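Local coordinates for protein diacylglycerol kinase (PDB 3S40) that probably transfers phosphate from ATP to the membrane lipid diacylglycerol, making phosphatidic acid, at residues A[101-106]-A[138-143]; A[211-216]-A[225-230]. All blocks are in the same frame, centred on the assembly; numbering follows the deposited sequence.

Contact 1 of 2, residues A[101-106]-A[138-143]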
loop_
_atom_site.group_PDB
_atom_site.type_symbol
_atom_site.label_atom_id
_atom_site.label_comp_id
_atom_site.label_asym_id
_atom_site.label_seq_id
_atom_site.Cartn_x
_atom_site.Cartn_y
_atom_site.Cartn_z
ATOM N N ASN A 101 7.554 -5.517 -0.713
ATOM C CA ASN A 101 7.315 -4.521 -1.741
ATOM C C ASN A 101 5.867 -4.623 -2.253
ATOM O O ASN A 101 5.601 -4.591 -3.455
ATOM C CB ASN A 101 8.341 -4.721 -2.849
ATOM C CG ASN A 101 9.757 -4.776 -2.299
ATOM O OD1 ASN A 101 10.186 -3.857 -1.592
ATOM N ND2 ASN A 101 10.481 -5.857 -2.590
ATOM N N ASP A 102 4.938 -4.752 -1.307
ATOM C CA ASP A 102 3.530 -4.959 -1.615
ATOM C C ASP A 102 2.958 -3.924 -2.561
ATOM O O ASP A 102 2.309 -4.264 -3.568
ATOM C CB ASP A 102 2.714 -4.993 -0.327
ATOM C CG ASP A 102 2.793 -6.338 0.363
ATOM O OD1 ASP A 102 2.997 -7.338 -0.359
ATOM O OD2 ASP A 102 2.659 -6.390 1.605
ATOM N N PHE A 103 3.180 -2.649 -2.264
ATOM C CA PHE A 103 2.596 -1.679 -3.164
ATOM C C PHE A 103 3.255 -1.589 -4.544
ATOM O O PHE A 103 2.574 -1.322 -5.544
ATOM C CB PHE A 103 2.360 -0.302 -2.536
ATOM C CG PHE A 103 1.112 0.318 -3.052
ATOM C CD1 PHE A 103 -0.117 -0.072 -2.538
ATOM C CD2 PHE A 103 1.151 1.183 -4.136
ATOM C CE1 PHE A 103 -1.293 0.440 -3.050
ATOM C CE2 PHE A 103 -0.011 1.698 -4.659
ATOM C CZ PHE A 103 -1.241 1.327 -4.119
ATOM N N SER A 104 4.556 -1.830 -4.606
ATOM C CA SER A 104 5.244 -1.871 -5.880
ATOM C C SER A 104 4.652 -3.002 -6.715
ATOM O O SER A 104 4.428 -2.856 -7.935
ATOM C CB SER A 104 6.781 -2.002 -5.696
ATOM O OG SER A 104 7.209 -3.356 -5.581
ATOM N N ARG A 105 4.348 -4.126 -6.073
ATOM C CA ARG A 105 3.706 -5.224 -6.815
ATOM C C ARG A 105 2.321 -4.848 -7.316
ATOM O O ARG A 105 1.924 -5.213 -8.416
ATOM C CB ARG A 105 3.621 -6.500 -5.980
ATOM C CG ARG A 105 4.982 -7.134 -5.726
ATOM C CD ARG A 105 4.858 -8.276 -4.743
ATOM N NE ARG A 105 6.130 -8.566 -4.100
ATOM C CZ ARG A 105 7.001 -9.453 -4.561
ATOM N NH1 ARG A 105 8.142 -9.652 -3.912
ATOM N NH2 ARG A 105 6.725 -10.133 -5.672
ATOM N N THR A 106 1.588 -4.099 -6.509
ATOM C CA THR A 106 0.258 -3.673 -6.913
ATOM C C THR A 106 0.327 -2.902 -8.249
ATOM O O THR A 106 -0.534 -3.052 -9.128
ATOM C CB THR A 106 -0.396 -2.844 -5.784
ATOM O OG1 THR A 106 -0.702 -3.715 -4.683
ATOM C CG2 THR A 106 -1.679 -2.186 -6.268
ATOM N N PHE A 138 -3.699 5.154 4.872
ATOM C CA PHE A 138 -3.023 3.917 4.462
ATOM C C PHE A 138 -3.226 3.568 2.992
ATOM O O PHE A 138 -4.244 3.901 2.385
ATOM C CB PHE A 138 -3.386 2.716 5.352
ATOM C CG PHE A 138 -4.818 2.276 5.243
ATOM C CD1 PHE A 138 -5.182 1.248 4.379
ATOM C CD2 PHE A 138 -5.797 2.871 6.025
ATOM C CE1 PHE A 138 -6.508 0.825 4.296
ATOM C CE2 PHE A 138 -7.117 2.457 5.949
ATOM C CZ PHE A 138 -7.478 1.434 5.078
ATOM N N LEU A 139 -2.241 2.877 2.440
ATOM C CA LEU A 139 -2.217 2.534 1.028
ATOM C C LEU A 139 -2.603 1.074 0.810
ATOM O O LEU A 139 -3.164 0.707 -0.230
ATOM C CB LEU A 139 -0.808 2.771 0.496
ATOM C CG LEU A 139 -0.664 3.368 -0.894
ATOM C CD1 LEU A 139 -1.683 4.467 -1.091
ATOM C CD2 LEU A 139 0.759 3.888 -1.077
ATOM N N ASN A 140 -2.299 0.238 1.798
ATOM C CA ASN A 140 -2.429 -1.197 1.623
ATOM C C ASN A 140 -3.588 -1.831 2.363
ATOM O O ASN A 140 -4.483 -2.416 1.745
ATOM C CB ASN A 140 -1.129 -1.900 1.999
ATOM C CG ASN A 140 -0.553 -2.661 0.851
ATOM O OD1 ASN A 140 0.501 -2.308 0.318
ATOM N ND2 ASN A 140 -1.253 -3.708 0.437
ATOM N N PHE A 141 -3.589 -1.724 3.684
ATOM C CA PHE A 141 -4.593 -2.446 4.432
ATOM C C PHE A 141 -4.774 -1.918 5.838
ATOM O O PHE A 141 -3.896 -1.279 6.396
ATOM C CB PHE A 141 -4.246 -3.945 4.470
ATOM C CG PHE A 141 -3.233 -4.303 5.527
ATOM C CD1 PHE A 141 -3.645 -4.722 6.783
ATOM C CD2 PHE A 141 -1.875 -4.190 5.274
ATOM C CE1 PHE A 141 -2.721 -5.036 7.761
ATOM C CE2 PHE A 141 -0.938 -4.497 6.257
ATOM C CZ PHE A 141 -1.363 -4.922 7.500
ATOM N N TRP A 142 -5.942 -2.212 6.388
ATOM C CA TRP A 142 -6.291 -1.946 7.772
ATOM C C TRP A 142 -6.792 -3.300 8.299
ATOM O O TRP A 142 -7.613 -3.953 7.648
ATOM C CB TRP A 142 -7.406 -0.902 7.782
ATOM C CG TRP A 142 -8.054 -0.560 9.105
ATOM C CD1 TRP A 142 -7.923 0.612 9.800
ATOM C CD2 TRP A 142 -8.995 -1.360 9.848
ATOM N NE1 TRP A 142 -8.703 0.582 10.938
ATOM C CE2 TRP A 142 -9.368 -0.615 10.991
ATOM C CE3 TRP A 142 -9.542 -2.633 9.667
ATOM C CZ2 TRP A 142 -10.255 -1.109 11.952
ATOM C CZ3 TRP A 142 -10.430 -3.117 10.613
ATOM C CH2 TRP A 142 -10.776 -2.358 11.744
ATOM N N GLY A 143 -6.281 -3.737 9.446
ATOM C CA GLY A 143 -6.672 -5.017 10.015
ATOM C C GLY A 143 -6.704 -5.081 11.540
ATOM O O GLY A 143 -5.847 -4.516 12.220
HETATM O O HOH W 1 -0.244 -3.693 -2.111
#
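The amide nitrogen ND2 of N140 is gripped from two directions: it donates to the carbonyl O of Y206 and, at 2.7 Å, to water 1. The same water lies 2.6 Å from OG1 of T106, so helix 102-106 and N140 are joined through solvent. This is the junction between the two lobes of the diacylglycerol kinase fold. The short helix belongs to the catalytic alpha/beta domain; 138-143 carries the chain from strand 136-138 of one antiparallel sheet to 141-144 of the other in the beta-sandwich domain.

Beside the water, F103 makes the apolar part of the joint. Its ring is sandwiched, with L139 CG over the centre of one face (3.8 Å from L139 CG to the F103 ring centroid, a CH-pi contact 14° off the normal) and T106 CB above the opposite face. The carbonyl O of L139 comes within 3.4 Å of F103 CE1 while accepting from ND2 of N203. At the ring's edge, in its plane, sits N140 OD1, 3.7 Å from F103 CD1, and the amide stands almost perpendicular to the ring, 89° between planes.

D102 turns its carboxylate the other way, with CG beside its own backbone N (chi1 -80°): OD1 receives the N-H of G209 and OD2 that of G208. D73 of the GGDGT motif takes the backbone N-H groups of N101 and D102 on its two oxygens and so holds the start of the helix. What D102 offers N140 is its methylene, CB lying 3.5 Å from N140 OD1.

Contact 2 of 2, residues A[211-216]-A[225-230]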
loop_
_atom_site.group_PDB
_atom_site.type_symbol
_atom_site.label_atom_id
_atom_site.label_comp_id
_atom_site.label_asym_id
_atom_site.label_seq_id
_atom_site.Cartn_x
_atom_site.Cartn_y
_atom_site.Cartn_z
ATOM N N PRO A 211 -0.202 -12.056 -3.933
ATOM C CA PRO A 211 -1.512 -11.470 -4.208
ATOM C C PRO A 211 -2.384 -11.493 -2.952
ATOM O O PRO A 211 -2.368 -12.460 -2.195
ATOM C CB PRO A 211 -2.081 -12.386 -5.295
ATOM C CG PRO A 211 -0.848 -12.935 -5.989
ATOM C CD PRO A 211 0.146 -13.129 -4.882
ATOM N N SER A 212 -3.106 -10.402 -2.729
ATOM C CA SER A 212 -4.016 -10.287 -1.605
ATOM C C SER A 212 -5.008 -11.442 -1.604
ATOM O O SER A 212 -5.536 -11.820 -2.655
ATOM C CB SER A 212 -4.780 -8.962 -1.703
ATOM O OG SER A 212 -5.871 -8.926 -0.806
ATOM N N PHE A 213 -5.279 -11.987 -0.419
ATOM C CA PHE A 213 -6.310 -13.014 -0.281
ATOM C C PHE A 213 -7.741 -12.458 -0.371
ATOM O O PHE A 213 -8.710 -13.221 -0.391
ATOM C CB PHE A 213 -6.108 -13.794 1.025
ATOM C CG PHE A 213 -6.039 -12.924 2.258
ATOM C CD1 PHE A 213 -7.183 -12.303 2.746
ATOM C CD2 PHE A 213 -4.838 -12.747 2.934
ATOM C CE1 PHE A 213 -7.144 -11.520 3.878
ATOM C CE2 PHE A 213 -4.779 -11.953 4.080
ATOM C CZ PHE A 213 -5.934 -11.340 4.556
ATOM N N ILE A 214 -7.883 -11.135 -0.424
ATOM C CA ILE A 214 -9.196 -10.513 -0.649
ATOM C C ILE A 214 -9.505 -10.485 -2.147
ATOM O O ILE A 214 -8.778 -9.862 -2.928
ATOM C CB ILE A 214 -9.253 -9.078 -0.076
ATOM C CG1 ILE A 214 -8.846 -9.071 1.399
ATOM C CG2 ILE A 214 -10.655 -8.437 -0.258
ATOM C CD1 ILE A 214 -8.826 -7.663 2.031
ATOM N N PRO A 215 -10.588 -11.163 -2.561
ATOM C CA PRO A 215 -10.893 -11.262 -3.993
ATOM C C PRO A 215 -11.249 -9.919 -4.622
ATOM O O PRO A 215 -11.965 -9.109 -4.040
ATOM C CB PRO A 215 -12.101 -12.220 -4.040
ATOM C CG PRO A 215 -12.061 -12.948 -2.738
ATOM C CD PRO A 215 -11.549 -11.927 -1.751
ATOM N N ASN A 216 -10.731 -9.702 -5.823
ATOM C CA ASN A 216 -10.924 -8.464 -6.565
ATOM C C ASN A 216 -10.699 -7.141 -5.823
ATOM O O ASN A 216 -11.306 -6.142 -6.170
ATOM C CB ASN A 216 -12.294 -8.430 -7.260
ATOM C CG ASN A 216 -12.316 -7.465 -8.449
ATOM O OD1 ASN A 216 -11.350 -7.395 -9.219
ATOM N ND2 ASN A 216 -13.404 -6.703 -8.589
ATOM N N ASP A 225 -12.404 -2.683 0.279
ATOM C CA ASP A 225 -12.901 -4.046 0.447
ATOM C C ASP A 225 -12.905 -4.466 1.911
ATOM O O ASP A 225 -11.855 -4.579 2.552
ATOM C CB ASP A 225 -12.075 -5.036 -0.377
ATOM C CG ASP A 225 -12.399 -4.965 -1.853
ATOM O OD1 ASP A 225 -12.956 -5.945 -2.403
ATOM O OD2 ASP A 225 -12.119 -3.911 -2.460
ATOM N N ILE A 226 -14.103 -4.681 2.434
ATOM C CA ILE A 226 -14.261 -5.226 3.768
ATOM C C ILE A 226 -14.198 -6.736 3.661
ATOM O O ILE A 226 -14.858 -7.338 2.815
ATOM C CB ILE A 226 -15.619 -4.849 4.370
ATOM C CG1 ILE A 226 -15.783 -3.328 4.418
ATOM C CG2 ILE A 226 -15.781 -5.483 5.743
ATOM C CD1 ILE A 226 -17.134 -2.874 4.946
ATOM N N PHE A 227 -13.408 -7.348 4.527
ATOM C CA PHE A 227 -13.237 -8.789 4.497
ATOM C C PHE A 227 -13.226 -9.299 5.935
ATOM O O PHE A 227 -12.367 -8.919 6.750
ATOM C CB PHE A 227 -11.928 -9.143 3.776
ATOM C CG PHE A 227 -11.740 -10.620 3.525
ATOM C CD1 PHE A 227 -12.291 -11.221 2.411
ATOM C CD2 PHE A 227 -11.012 -11.399 4.411
ATOM C CE1 PHE A 227 -12.115 -12.576 2.171
ATOM C CE2 PHE A 227 -10.828 -12.756 4.180
ATOM C CZ PHE A 227 -11.378 -13.343 3.059
ATOM N N VAL A 228 -14.193 -10.149 6.248
ATOM C CA VAL A 228 -14.327 -10.681 7.594
ATOM C C VAL A 228 -14.229 -12.198 7.596
ATOM O O VAL A 228 -14.940 -12.872 6.856
ATOM C CB VAL A 228 -15.674 -10.292 8.195
ATOM C CG1 VAL A 228 -15.809 -10.882 9.592
ATOM C CG2 VAL A 228 -15.819 -8.777 8.224
ATOM N N VAL A 229 -13.346 -12.754 8.412
ATOM C CA VAL A 229 -13.369 -14.200 8.556
ATOM C C VAL A 229 -14.091 -14.557 9.844
ATOM O O VAL A 229 -13.669 -14.168 10.931
ATOM C CB VAL A 229 -11.988 -14.820 8.539
ATOM C CG1 VAL A 229 -12.113 -16.348 8.570
ATOM C CG2 VAL A 229 -11.227 -14.365 7.300
ATOM N N LYS A 230 -15.194 -15.283 9.709
ATOM C CA LYS A 230 -16.023 -15.621 10.856
ATOM C C LYS A 230 -15.346 -16.689 11.701
ATOM O O LYS A 230 -14.422 -17.362 11.244
ATOM C CB LYS A 230 -17.401 -16.089 10.388
ATOM C CG LYS A 230 -18.041 -15.143 9.385
ATOM C CD LYS A 230 -19.402 -15.630 8.913
ATOM C CE LYS A 230 -19.946 -14.729 7.807
ATOM N NZ LYS A 230 -21.292 -15.147 7.314
#
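F227 sends its ring straight off strand 224-230, CG anti to the backbone N (chi1 -172°), while F213 has its CG between its own backbone N and carbonyl carbon (chi1 54°), and these two choices bring the rings together. They meet obliquely, planes 52° apart and centroids 5.6 Å from each other, with F213 CE1 3.9 Å from F227 CE2.

I214 fills the angle between the loop and the strand. Its CD1 packs on F227 CB at 3.9 Å, and CG1 follows along the root of the same ring. The other branch, CG2, slides past D225 and touches its CB at 3.7 Å. P215 comes across F227 at about a right angle, its CD 4.0 Å from F227 CE1. S212 opens an ST turn that leads into I214: its OG accepts from the backbone N of I214 at 3.0 Å.

The carboxylate of D225 has polar partners on strand 254-259, with OD1 taking a hydrogen bond from H256 NE2 and OD2 in a salt bridge with K258. K258 NZ also bonds the carbonyl O of N216, tying the end of the loop to the same charge cluster.

In the beta-sandwich lobe, strand 224-230 runs antiparallel between 254-259 and 198-202. Helix 234-240 closes over the aromatic group: F237 makes an edge-to-face pair with F213 and touches F227, and Y240 packs on both F227 and P215.

Overall arrangement
The centre of contact 1 lies about 2 Å from the centre of the chain, at the junction of the lobes, and that of contact 2 about 15 Å, within the beta-sandwich lobe. Their centres are 13 Å apart, and their nearest atoms, about 6 Å apart, do not touch. Both reach the same antiparallel sheet, where strand 198-202 separates 141-144 from 224-230. The chain after that middle strand serves both: the backbone N-H of E205 bonds OG1 of T106, and E205 pairs through its backbone with S212. In this family the nucleotide and lipid are thought to meet in the cleft between lobes, which puts contact 1, whose helix start D73 holds, probably closer to catalysis than contact 2.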